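Local atomic coordinates of lipase (Acinetobacter baumannii, PDB entry 4OPM), a protein that probably hydrolyses ester bonds of triacylglycerols as a lipase of the alpha/beta hydrolase fold. Residues T46-H51 against I74-P79. Numbering follows the deposited sequence.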
loop_
_atom_site.group_PDB
_atom_site.type_symbol
_atom_site.label_atom_id
_atom_site.label_comp_id
_atom_site.label_asym_id
_atom_site.label_seq_id
_atom_site.Cartn_x
_atom_site.Cartn_y
_atom_site.Cartn_z
ATOM N N THR A 46 10.818 -10.125 9.455
ATOM C CA THR A 46 9.856 -9.031 9.480
ATOM C C THR A 46 9.445 -8.601 8.076
ATOM O O THR A 46 10.295 -8.446 7.192
ATOM C CB THR A 46 10.412 -7.837 10.268
ATOM O OG1 THR A 46 10.732 -8.281 11.583
ATOM C CG2 THR A 46 9.425 -6.671 10.359
ATOM N N LEU A 47 8.121 -8.393 7.914
ATOM C CA LEU A 47 7.496 -7.895 6.669
ATOM C C LEU A 47 6.688 -6.657 6.980
ATOM O O LEU A 47 5.771 -6.700 7.809
ATOM C CB LEU A 47 6.569 -8.888 5.905
ATOM C CG LEU A 47 6.896 -10.358 5.709
ATOM C CD1 LEU A 47 5.774 -11.040 4.941
ATOM C CD2 LEU A 47 8.173 -10.559 4.961
ATOM N N LEU A 48 7.012 -5.546 6.306
ATOM C CA LEU A 48 6.285 -4.290 6.465
ATOM C C LEU A 48 5.421 -4.083 5.224
ATOM O O LEU A 48 5.964 -4.018 4.117
ATOM C CB LEU A 48 7.254 -3.108 6.692
ATOM C CG LEU A 48 6.630 -1.703 6.813
ATOM C CD1 LEU A 48 5.787 -1.572 8.079
ATOM C CD2 LEU A 48 7.717 -0.616 6.769
ATOM N N LEU A 49 4.085 -4.005 5.409
ATOM C CA LEU A 49 3.135 -3.853 4.299
ATOM C C LEU A 49 2.542 -2.475 4.325
ATOM O O LEU A 49 1.973 -2.077 5.347
ATOM C CB LEU A 49 2.025 -4.931 4.336
ATOM C CG LEU A 49 2.471 -6.378 4.502
ATOM C CD1 LEU A 49 1.273 -7.313 4.548
ATOM C CD2 LEU A 49 3.404 -6.788 3.388
ATOM N N ILE A 50 2.712 -1.723 3.209
ATOM C CA ILE A 50 2.294 -0.312 3.121
ATOM C C ILE A 50 1.148 -0.125 2.128
ATOM O O ILE A 50 1.332 -0.350 0.934
ATOM C CB ILE A 50 3.500 0.602 2.737
ATOM C CG1 ILE A 50 4.778 0.251 3.533
ATOM C CG2 ILE A 50 3.131 2.095 2.878
ATOM C CD1 ILE A 50 6.050 0.909 2.991
ATOM N N HIS A 51 -0.030 0.304 2.632
ATOM C CA HIS A 51 -1.211 0.549 1.799
ATOM C C HIS A 51 -1.056 1.848 0.971
ATOM O O HIS A 51 -0.113 2.622 1.176
ATOM C CB HIS A 51 -2.500 0.591 2.653
ATOM C CG HIS A 51 -2.591 1.782 3.557
ATOM N ND1 HIS A 51 -2.933 3.041 3.071
ATOM C CD2 HIS A 51 -2.397 1.870 4.895
ATOM C CE1 HIS A 51 -2.942 3.843 4.127
ATOM N NE2 HIS A 51 -2.637 3.180 5.247
ATOM N N ILE A 74 3.833 -6.595 9.854
ATOM C CA ILE A 74 3.507 -5.277 10.432
ATOM C C ILE A 74 2.787 -4.460 9.362
ATOM O O ILE A 74 3.309 -4.301 8.256
ATOM C CB ILE A 74 4.774 -4.558 10.963
ATOM C CG1 ILE A 74 5.473 -5.385 12.078
ATOM C CG2 ILE A 74 4.461 -3.103 11.425
ATOM C CD1 ILE A 74 4.719 -5.418 13.451
ATOM N N ILE A 75 1.578 -3.969 9.677
ATOM C CA ILE A 75 0.771 -3.251 8.680
ATOM C C ILE A 75 0.222 -1.958 9.285
ATOM O O ILE A 75 -0.835 -1.965 9.911
ATOM C CB ILE A 75 -0.397 -4.115 8.103
ATOM C CG1 ILE A 75 -0.052 -5.609 7.978
ATOM C CG2 ILE A 75 -0.922 -3.508 6.773
ATOM C CD1 ILE A 75 -1.255 -6.498 7.534
ATOM N N PRO A 76 0.884 -0.831 9.050
ATOM C CA PRO A 76 0.392 0.416 9.644
ATOM C C PRO A 76 -0.701 1.095 8.848
ATOM O O PRO A 76 -0.756 1.001 7.616
ATOM C CB PRO A 76 1.646 1.309 9.664
ATOM C CG PRO A 76 2.475 0.825 8.501
ATOM C CD PRO A 76 2.172 -0.646 8.343
ATOM N N ASP A 77 -1.547 1.828 9.567
ATOM C CA ASP A 77 -2.455 2.799 8.993
ATOM C C ASP A 77 -1.621 4.058 8.808
ATOM O O ASP A 77 -1.110 4.610 9.794
ATOM C CB ASP A 77 -3.654 3.092 9.910
ATOM C CG ASP A 77 -4.798 2.110 9.837
ATOM O OD1 ASP A 77 -5.062 1.581 8.722
ATOM O OD2 ASP A 77 -5.501 1.964 10.848
ATOM N N LEU A 78 -1.426 4.500 7.579
ATOM C CA LEU A 78 -0.649 5.722 7.383
ATOM C C LEU A 78 -1.437 6.935 7.847
ATOM O O LEU A 78 -2.673 6.893 7.829
ATOM C CB LEU A 78 -0.293 5.895 5.879
ATOM C CG LEU A 78 0.609 4.831 5.236
ATOM C CD1 LEU A 78 0.608 4.969 3.715
ATOM C CD2 LEU A 78 2.048 4.928 5.752
ATOM N N PRO A 79 -0.760 8.040 8.223
ATOM C CA PRO A 79 -1.484 9.299 8.496
ATOM C C PRO A 79 -2.519 9.600 7.399
ATOM O O PRO A 79 -2.218 9.465 6.204
ATOM C CB PRO A 79 -0.361 10.336 8.465
ATOM C CG PRO A 79 0.831 9.585 8.944
ATOM C CD PRO A 79 0.703 8.248 8.271
HETATM O O HOH W 1 -0.247 -0.411 5.370
#
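His51 places CG between its own backbone N and carbonyl carbon (chi1 69°), which swings the ring across to Leu78. Leu78 has CG anti to its carbonyl carbon (chi1 -64°), beside the ring, and CD1 then lies over one ring face, a CH-pi contact 4.0 Å from the centroid. The backbone N of Leu78 donates an almost straight hydrogen bond to His51 NE2 (2.9 Å); the donor N sits 22° out of the His51 ring plane. NE2 accepts this bond.

Upstream, the strands pair in parallel. Ile74 N donates to Leu47 O (2.8 Å), and Ile74 O accepts from Leu49 N (3.0 Å). Pro76 has no N-H to continue the ladder. Its CD lies 3.3 Å from Leu49 O, and one water bridges Leu49 O, Pro76 O and His51 N. Leu48 CD1 packs on Pro76 CD (3.7 Å) and Ile74 CG2. Leu49 CD1 meets Ile75 CD1 (4.0 Å) on the other sheet face.

Asp77 OD2 forms a salt bridge with Arg57. The contact joins the parallel strands of a beta-alpha-beta unit, linked through helix 61-64, in the alpha/beta hydrolase sheet. Strand 46-50 lies between 72-76 and 114-119, strand 32-39 flanks 72-76, and helix 94-107 packs on Leu48, Ile50 and Ile74.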